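Long-range contacts in sensor histidine kinase CusS (Escherichia coli, PDB 5KU5), which senses copper and silver ions in the periplasm and responds by phosphorylating its partner response regulator CusR: residues 86-91 against 112-117; 49-54 against 62-67; 12-17 against 130-135. All blocks are in the same frame, centred on the assembly; numbering follows the deposited sequence.

In the fold
All three contacts belong to the periplasmic sensor domain, a PDC fold in which helices pack on a central antiparallel sheet. Interactions 1 and 2 are strand pairings on the two flanks of strand 125-135, their centres about 14 Å apart and not touching. Interaction 3 sets the N-terminal helix on that middle strand, which bonds to both neighbours: Arg112 N to Leu134 O at 2.9 Å, Leu50 O to Ala133 N at 2.7 Å. Along the chain, both strand pairings are nested inside the loop closed by interaction 3. Silver ions lie close by, about 6 Å from the Leu50 side chain and about 8 Å from that of Arg112.

Interaction 1: 86-91 against 112-117; sequences GEVYLL and RMINLP
Strands 89-91 and 112-117 pair antiparallel in the central sheet of the PDC fold, with Tyr89 and Met113 as a hydrogen-bonded pair. Tyr89 N donates to Met113 O in the carbonyl plane at 2.8 Å, and Met113 N returns a bond to Tyr89 O from above that carbonyl's plane. The Met113 side chain, followed outward, starts with CB 4.1 Å from Leu91 CD1. CG lies anti to the backbone N (chi1 -176°), after which bends at chi2 and chi3 fold the chain beside Tyr89. SD then stands 5.5 Å from the centroid of the Tyr89 ring, an oblique Met-aromatic contact, and the methyl CE ends 3.6 Å from Tyr89 CD2, with CB and CG of the same tyrosine also in touch. On the opposite sheet face, Leu90 CD2 meets Arg112 CG at 3.9 Å and lies over one guanidinium face; the charged end makes salt bridges to Asp80 and Asp10. Beyond the paired residues a water bridges the strands, donating to Glu87 O and accepting from Asn115 N. At the far end of its ring, Tyr89 OH donates to the anti lone pair of Glu87 OE2 at 2.7 Å.

Interaction 2: 49-54 against 62-67; sequences VLISLA and YHSPGA
Strand 49-54 pairs antiparallel with 62-63, the end of strand 60-63, in a beta hairpin at one border of the PDC-fold sheet, Leu53 and Tyr62 forming a hydrogen-bonded pair and Ser52 and His63 a non-hydrogen-bonded one. Leu53 N reaches Tyr62 O at 2.7 Å in an almost straight bond (178°), whereas the return from Tyr62 N to Leu53 O is weak. Two residues on, Ser64 N donates to Ile51 O, but the reciprocal acceptor is a side chain: Ser64 OG, anti to its own carbonyl carbon (chi1 -60°), takes the N-H of Ile51 at 3.0 Å. The hydroxyl thus continues the ladder where the second strand turns into loop. An alanine here would probably leave the buried Ile51 N-H without this acceptor and loosen the chain where it leaves the sheet. Leu50 fills in beside the serine, CD2 lying 3.7 Å from Ser64 CB and CD1 packing on Ala67 CB; its side chain also touches Met96, a silver ligand. Ser52 OG, on the face shared with His63, bonds to Asp69. On the other face, towards helices 2-25 and 32-44, Ile51 crosses Tyr62 obliquely. There CD1 of Ile51 lies in the plane of the Tyr62 ring, meeting its edge at CD2, 3.7 Å away.

Interaction 3: 12-17 against 130-135; sequences NDLKEI and LYIALS
Helix 12-17, part of the long N-terminal helix of the PDC fold, runs obliquely antiparallel over strand 130-135 in the sheet, their axes 9.4 Å apart at closest and their directions 141° apart. The contact is chiefly aliphatic. Leu14 reaches in with one branch: CD2 settles between the strand's alternate residues, 3.6 Å from Ile132 CG2 and 3.7 Å from Leu134 CB. One turn further along the helix, Ile17 CG2, anti to its backbone N, meets the same Ile132 methyl at 3.8 Å. Both Leu14 and Ile17 run alongside Ile132, each pointing the opposite way to it.

Beside these methyls, Leu134 CD2 touches the aliphatic CB of Asp13 at 3.8 Å and lies near the carboxylate OD2. Backbone bonds tie strand 130-135 into the sheet, to Leu50 on one side and Ile114 on the other. Glu16 turns instead to the second subunit, packing on its Tyr46. With methyl and methylene groups doing the joining, the helix is held to the sheet by close fit and by burial of Leu14, Ile132 and Leu134 rather than by directional bonds.

Interaction 1: 86-91 against 112-117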
loop_
_atom_site.group_PDB
_atom_site.type_symbol
_atom_site.label_atom_id
_atom_site.label_comp_id
_atom_site.label_asym_id
_atom_site.label_seq_id
_atom_site.Cartn_x
_atom_site.Cartn_y
_atom_site.Cartn_z
ATOM N N GLY A 86 -11.315 3.543 18.906
ATOM C CA GLY A 86 -10.726 2.216 18.799
ATOM C C GLY A 86 -9.428 2.079 19.569
ATOM O O GLY A 86 -9.102 2.912 20.419
ATOM N N GLU A 87 -8.695 1.016 19.254
ATOM C CA GLU A 87 -7.522 0.597 20.009
ATOM C C GLU A 87 -6.268 0.619 19.117
ATOM O O GLU A 87 -5.802 -0.416 18.648
ATOM C CB GLU A 87 -7.795 -0.798 20.587
ATOM C CG GLU A 87 -7.003 -1.129 21.838
ATOM C CD GLU A 87 -7.015 -2.613 22.168
ATOM O OE1 GLU A 87 -8.037 -3.282 21.896
ATOM O OE2 GLU A 87 -6.003 -3.112 22.704
ATOM N N VAL A 88 -5.748 1.826 18.883
ATOM C CA VAL A 88 -4.537 2.048 18.082
ATOM C C VAL A 88 -3.398 2.449 19.013
ATOM O O VAL A 88 -3.574 3.319 19.865
ATOM C CB VAL A 88 -4.734 3.162 17.028
ATOM C CG1 VAL A 88 -3.487 3.318 16.161
ATOM C CG2 VAL A 88 -5.960 2.880 16.170
ATOM N N TYR A 89 -2.234 1.824 18.836
ATOM C CA TYR A 89 -1.070 2.084 19.682
ATOM C C TYR A 89 0.098 2.669 18.909
ATOM O O TYR A 89 0.185 2.524 17.691
ATOM C CB TYR A 89 -0.623 0.801 20.372
ATOM C CG TYR A 89 -1.657 0.270 21.328
ATOM C CD1 TYR A 89 -1.795 0.809 22.607
ATOM C CD2 TYR A 89 -2.511 -0.760 20.954
ATOM C CE1 TYR A 89 -2.751 0.330 23.489
ATOM C CE2 TYR A 89 -3.465 -1.248 21.828
ATOM C CZ TYR A 89 -3.583 -0.698 23.093
ATOM O OH TYR A 89 -4.530 -1.175 23.963
ATOM N N LEU A 90 0.988 3.326 19.648
ATOM C CA LEU A 90 2.236 3.847 19.122
ATOM C C LEU A 90 3.394 3.037 19.701
ATOM O O LEU A 90 3.508 2.904 20.919
ATOM C CB LEU A 90 2.388 5.324 19.486
ATOM C CG LEU A 90 1.342 6.259 18.869
ATOM C CD1 LEU A 90 1.405 7.635 19.512
ATOM C CD2 LEU A 90 1.514 6.369 17.360
ATOM N N LEU A 91 4.225 2.481 18.820
ATOM C CA LEU A 91 5.467 1.818 19.206
ATOM C C LEU A 91 6.646 2.676 18.765
ATOM O O LEU A 91 6.651 3.192 17.641
ATOM C CB LEU A 91 5.576 0.442 18.547
ATOM C CG LEU A 91 4.390 -0.517 18.643
ATOM C CD1 LEU A 91 4.689 -1.776 17.846
ATOM C CD2 LEU A 91 4.066 -0.867 20.087
ATOM N N ARG A 112 2.478 2.651 14.019
ATOM C CA ARG A 112 1.095 2.611 14.490
ATOM C C ARG A 112 0.685 1.151 14.459
ATOM O O ARG A 112 0.791 0.505 13.407
ATOM C CB ARG A 112 0.157 3.446 13.612
ATOM C CG ARG A 112 -0.128 4.817 14.189
ATOM C CD ARG A 112 -1.193 5.585 13.425
ATOM N NE ARG A 112 -1.362 6.895 14.053
ATOM C CZ ARG A 112 -0.658 7.994 13.782
ATOM N NH1 ARG A 112 0.268 8.022 12.822
ATOM N NH2 ARG A 112 -0.907 9.101 14.473
ATOM N N MET A 113 0.216 0.644 15.604
ATOM C CA MET A 113 -0.105 -0.774 15.764
ATOM C C MET A 113 -1.573 -0.984 16.119
ATOM O O MET A 113 -2.139 -0.233 16.914
ATOM C CB MET A 113 0.782 -1.401 16.847
ATOM C CG MET A 113 0.605 -2.907 17.022
ATOM S SD MET A 113 -0.682 -3.370 18.204
ATOM C CE MET A 113 0.090 -2.900 19.750
ATOM N N ILE A 114 -2.167 -2.017 15.524
ATOM C CA ILE A 114 -3.482 -2.522 15.902
ATOM C C ILE A 114 -3.382 -4.038 16.007
ATOM O O ILE A 114 -2.408 -4.638 15.537
ATOM C CB ILE A 114 -4.591 -2.142 14.893
ATOM C CG1 ILE A 114 -4.265 -2.629 13.472
ATOM C CG2 ILE A 114 -4.811 -0.635 14.897
ATOM C CD1 ILE A 114 -5.482 -2.712 12.578
ATOM N N ASN A 115 -4.388 -4.651 16.620
ATOM C CA ASN A 115 -4.498 -6.107 16.657
ATOM C C ASN A 115 -5.949 -6.558 16.565
ATOM O O ASN A 115 -6.856 -5.809 16.924
ATOM C CB ASN A 115 -3.846 -6.668 17.924
ATOM C CG ASN A 115 -4.483 -6.133 19.194
ATOM O OD1 ASN A 115 -5.425 -6.724 19.718
ATOM N ND2 ASN A 115 -3.990 -4.999 19.678
ATOM N N LEU A 116 -6.153 -7.783 16.081
ATOM C CA LEU A 116 -7.489 -8.369 15.966
ATOM C C LEU A 116 -7.444 -9.899 16.031
ATOM O O LEU A 116 -6.425 -10.500 15.667
ATOM C CB LEU A 116 -8.172 -7.931 14.664
ATOM C CG LEU A 116 -7.612 -8.426 13.319
ATOM C CD1 LEU A 116 -8.693 -8.408 12.246
ATOM C CD2 LEU A 116 -6.401 -7.615 12.878
ATOM N N PRO A 117 -8.548 -10.536 16.483
ATOM C CA PRO A 117 -8.628 -11.994 16.385
ATOM C C PRO A 117 -8.743 -12.428 14.925
ATOM O O PRO A 117 -9.386 -11.737 14.131
ATOM C CB PRO A 117 -9.911 -12.344 17.161
ATOM C CG PRO A 117 -10.279 -11.113 17.919
ATOM C CD PRO A 117 -9.767 -9.974 17.098
HETATM O O HOH W 1 -6.467 -2.976 17.661
#

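Interaction 2: 49-54 against 62-67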
loop_
_atom_site.group_PDB
_atom_site.type_symbol
_atom_site.label_atom_id
_atom_site.label_comp_id
_atom_site.label_asym_id
_atom_site.label_seq_id
_atom_site.Cartn_x
_atom_site.Cartn_y
_atom_site.Cartn_z
ATOM N N VAL A 49 5.682 -2.450 6.652
ATOM C CA VAL A 49 4.748 -3.100 7.569
ATOM C C VAL A 49 5.423 -4.300 8.236
ATOM O O VAL A 49 6.102 -5.086 7.574
ATOM C CB VAL A 49 3.460 -3.559 6.838
ATOM C CG1 VAL A 49 2.562 -4.397 7.747
ATOM C CG2 VAL A 49 2.695 -2.355 6.312
ATOM N N LEU A 50 5.239 -4.415 9.550
ATOM C CA LEU A 50 5.637 -5.600 10.306
ATOM C C LEU A 50 4.382 -6.224 10.885
ATOM O O LEU A 50 3.451 -5.507 11.269
ATOM C CB LEU A 50 6.582 -5.228 11.446
ATOM C CG LEU A 50 7.945 -4.663 11.052
ATOM C CD1 LEU A 50 8.659 -4.149 12.291
ATOM C CD2 LEU A 50 8.790 -5.702 10.326
ATOM N N ILE A 51 4.348 -7.554 10.928
ATOM C CA ILE A 51 3.240 -8.263 11.559
ATOM C C ILE A 51 3.755 -9.336 12.514
ATOM O O ILE A 51 4.892 -9.801 12.392
ATOM C CB ILE A 51 2.241 -8.856 10.523
ATOM C CG1 ILE A 51 2.782 -10.125 9.848
ATOM C CG2 ILE A 51 1.855 -7.815 9.476
ATOM C CD1 ILE A 51 2.248 -11.417 10.433
ATOM N N SER A 52 2.903 -9.709 13.463
ATOM C CA SER A 52 3.158 -10.828 14.358
ATOM C C SER A 52 1.857 -11.581 14.602
ATOM O O SER A 52 0.825 -10.967 14.881
ATOM C CB SER A 52 3.727 -10.340 15.685
ATOM O OG SER A 52 4.024 -11.441 16.534
ATOM N N LEU A 53 1.921 -12.905 14.493
ATOM C CA LEU A 53 0.770 -13.769 14.689
ATOM C C LEU A 53 0.984 -14.582 15.961
ATOM O O LEU A 53 1.955 -15.337 16.065
ATOM C CB LEU A 53 0.594 -14.687 13.478
ATOM C CG LEU A 53 -0.744 -15.422 13.357
ATOM C CD1 LEU A 53 -1.881 -14.448 13.079
ATOM C CD2 LEU A 53 -0.666 -16.482 12.268
ATOM N N ALA A 54 0.085 -14.399 16.928
ATOM C CA ALA A 54 0.123 -15.121 18.197
ATOM C C ALA A 54 -0.903 -16.246 18.180
ATOM O O ALA A 54 -1.957 -16.116 17.552
ATOM C CB ALA A 54 -0.158 -14.171 19.350
ATOM N N TYR A 62 4.305 -16.759 14.184
ATOM C CA TYR A 62 5.049 -16.151 13.084
ATOM C C TYR A 62 5.216 -14.650 13.309
ATOM O O TYR A 62 4.341 -14.003 13.886
ATOM C CB TYR A 62 4.332 -16.413 11.753
ATOM C CG TYR A 62 4.932 -15.673 10.576
ATOM C CD1 TYR A 62 6.039 -16.182 9.894
ATOM C CD2 TYR A 62 4.409 -14.448 10.159
ATOM C CE1 TYR A 62 6.597 -15.497 8.823
ATOM C CE2 TYR A 62 4.961 -13.755 9.091
ATOM C CZ TYR A 62 6.053 -14.283 8.426
ATOM O OH TYR A 62 6.595 -13.592 7.367
ATOM N N HIS A 63 6.350 -14.113 12.861
ATOM C CA HIS A 63 6.550 -12.668 12.759
ATOM C C HIS A 63 7.443 -12.336 11.561
ATOM O O HIS A 63 8.146 -13.206 11.046
ATOM C CB HIS A 63 7.123 -12.094 14.062
ATOM C CG HIS A 63 8.505 -12.573 14.387
ATOM N ND1 HIS A 63 9.637 -11.886 14.007
ATOM C CD2 HIS A 63 8.935 -13.662 15.068
ATOM C CE1 HIS A 63 10.707 -12.534 14.434
ATOM N NE2 HIS A 63 10.308 -13.616 15.078
ATOM N N SER A 64 7.400 -11.078 11.120
ATOM C CA SER A 64 8.137 -10.633 9.931
ATOM C C SER A 64 9.656 -10.738 10.129
ATOM O O SER A 64 10.146 -10.511 11.235
ATOM C CB SER A 64 7.764 -9.192 9.569
ATOM O OG SER A 64 6.379 -9.077 9.296
ATOM N N PRO A 65 10.402 -11.075 9.056
ATOM C CA PRO A 65 11.830 -11.369 9.176
ATOM C C PRO A 65 12.751 -10.144 9.294
ATOM O O PRO A 65 13.855 -10.271 9.825
ATOM C CB PRO A 65 12.125 -12.117 7.875
ATOM C CG PRO A 65 11.221 -11.465 6.887
ATOM C CD PRO A 65 9.960 -11.136 7.647
ATOM N N GLY A 66 12.313 -8.984 8.809
ATOM C CA GLY A 66 13.152 -7.782 8.804
ATOM C C GLY A 66 13.464 -7.156 10.157
ATOM O O GLY A 66 14.360 -6.315 10.247
ATOM N N ALA A 67 12.731 -7.547 11.201
ATOM C CA ALA A 67 12.895 -6.969 12.535
ATOM C C ALA A 67 12.628 -7.997 13.635
ATOM O O ALA A 67 12.169 -9.106 13.353
ATOM C CB ALA A 67 11.950 -5.787 12.696
#

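Interaction 3: 12-17 against 130-135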
loop_
_atom_site.group_PDB
_atom_site.type_symbol
_atom_site.label_atom_id
_atom_site.label_comp_id
_atom_site.label_asym_id
_atom_site.label_seq_id
_atom_site.Cartn_x
_atom_site.Cartn_y
_atom_site.Cartn_z
ATOM N N ASN A 12 -6.680 3.838 7.575
ATOM C CA ASN A 12 -7.195 3.329 6.304
ATOM C C ASN A 12 -6.304 2.239 5.691
ATOM O O ASN A 12 -6.807 1.214 5.227
ATOM C CB ASN A 12 -7.386 4.484 5.314
ATOM C CG ASN A 12 -7.983 4.033 3.993
ATOM O OD1 ASN A 12 -7.401 4.256 2.931
ATOM N ND2 ASN A 12 -9.144 3.387 4.054
ATOM N N ASP A 13 -4.989 2.468 5.687
ATOM C CA ASP A 13 -4.022 1.452 5.240
ATOM C C ASP A 13 -4.092 0.195 6.111
ATOM O O ASP A 13 -4.104 -0.922 5.591
ATOM C CB ASP A 13 -2.586 2.000 5.247
ATOM C CG ASP A 13 -2.350 3.082 4.191
ATOM O OD1 ASP A 13 -3.241 3.323 3.345
ATOM O OD2 ASP A 13 -1.257 3.693 4.206
ATOM N N LEU A 14 -4.146 0.381 7.429
ATOM C CA LEU A 14 -4.272 -0.745 8.364
ATOM C C LEU A 14 -5.582 -1.522 8.188
ATOM O O LEU A 14 -5.593 -2.742 8.330
ATOM C CB LEU A 14 -4.129 -0.274 9.812
ATOM C CG LEU A 14 -2.729 0.198 10.218
ATOM C CD1 LEU A 14 -2.791 0.962 11.532
ATOM C CD2 LEU A 14 -1.748 -0.966 10.317
ATOM N N LYS A 15 -6.671 -0.820 7.869
ATOM C CA LYS A 15 -7.950 -1.481 7.593
ATOM C C LYS A 15 -7.834 -2.444 6.405
ATOM O O LYS A 15 -8.273 -3.590 6.492
ATOM C CB LYS A 15 -9.055 -0.450 7.333
ATOM C CG LYS A 15 -10.446 -1.058 7.202
ATOM C CD LYS A 15 -11.497 -0.005 6.902
ATOM C CE LYS A 15 -12.839 -0.660 6.631
ATOM N NZ LYS A 15 -13.894 0.349 6.353
ATOM N N GLU A 16 -7.226 -1.979 5.314
ATOM C CA GLU A 16 -7.059 -2.802 4.113
ATOM C C GLU A 16 -6.090 -3.965 4.322
ATOM O O GLU A 16 -6.350 -5.071 3.844
ATOM C CB GLU A 16 -6.623 -1.950 2.923
ATOM C CG GLU A 16 -7.704 -0.981 2.465
ATOM C CD GLU A 16 -7.271 -0.094 1.314
ATOM O OE1 GLU A 16 -6.204 -0.343 0.711
ATOM O OE2 GLU A 16 -8.009 0.863 1.003
ATOM N N ILE A 17 -4.993 -3.721 5.040
ATOM C CA ILE A 17 -4.054 -4.791 5.409
ATOM C C ILE A 17 -4.751 -5.821 6.293
ATOM O O ILE A 17 -4.576 -7.021 6.102
ATOM C CB ILE A 17 -2.788 -4.251 6.120
ATOM C CG1 ILE A 17 -1.935 -3.428 5.146
ATOM C CG2 ILE A 17 -1.944 -5.392 6.696
ATOM C CD1 ILE A 17 -1.038 -2.417 5.828
ATOM N N LEU A 130 -3.754 -11.535 15.354
ATOM C CA LEU A 130 -2.859 -10.890 14.396
ATOM C C LEU A 130 -2.522 -9.481 14.873
ATOM O O LEU A 130 -3.425 -8.702 15.168
ATOM C CB LEU A 130 -3.526 -10.818 13.019
ATOM C CG LEU A 130 -2.778 -10.101 11.891
ATOM C CD1 LEU A 130 -1.428 -10.750 11.610
ATOM C CD2 LEU A 130 -3.639 -10.080 10.643
ATOM N N TYR A 131 -1.228 -9.170 14.945
ATOM C CA TYR A 131 -0.731 -7.827 15.254
ATOM C C TYR A 131 -0.135 -7.235 13.980
ATOM O O TYR A 131 0.645 -7.903 13.304
ATOM C CB TYR A 131 0.343 -7.890 16.341
ATOM C CG TYR A 131 -0.167 -8.352 17.686
ATOM C CD1 TYR A 131 -0.392 -9.703 17.940
ATOM C CD2 TYR A 131 -0.420 -7.439 18.713
ATOM C CE1 TYR A 131 -0.855 -10.135 19.175
ATOM C CE2 TYR A 131 -0.887 -7.861 19.950
ATOM C CZ TYR A 131 -1.105 -9.208 20.175
ATOM O OH TYR A 131 -1.565 -9.640 21.399
ATOM N N ILE A 132 -0.509 -5.994 13.663
ATOM C CA ILE A 132 -0.083 -5.308 12.437
ATOM C C ILE A 132 0.530 -3.966 12.825
ATOM O O ILE A 132 -0.112 -3.196 13.528
ATOM C CB ILE A 132 -1.275 -5.026 11.487
ATOM C CG1 ILE A 132 -2.103 -6.297 11.242
ATOM C CG2 ILE A 132 -0.776 -4.452 10.160
ATOM C CD1 ILE A 132 -3.447 -6.043 10.589
ATOM N N ALA A 133 1.746 -3.691 12.350
ATOM C CA ALA A 133 2.442 -2.429 12.609
ATOM C C ALA A 133 2.801 -1.735 11.292
ATOM O O ALA A 133 3.485 -2.320 10.457
ATOM C CB ALA A 133 3.695 -2.684 13.430
ATOM N N LEU A 134 2.342 -0.494 11.123
ATOM C CA LEU A 134 2.624 0.325 9.935
ATOM C C LEU A 134 3.608 1.437 10.292
ATOM O O LEU A 134 3.447 2.102 11.316
ATOM C CB LEU A 134 1.330 0.945 9.390
ATOM C CG LEU A 134 1.440 1.916 8.204
ATOM C CD1 LEU A 134 1.932 1.190 6.965
ATOM C CD2 LEU A 134 0.105 2.589 7.927
ATOM N N SER A 135 4.606 1.648 9.435
ATOM C CA SER A 135 5.635 2.664 9.671
ATOM C C SER A 135 5.069 4.082 9.632
ATOM O O SER A 135 4.353 4.441 8.697
ATOM C CB SER A 135 6.762 2.554 8.642
ATOM O OG SER A 135 7.662 3.645 8.768
#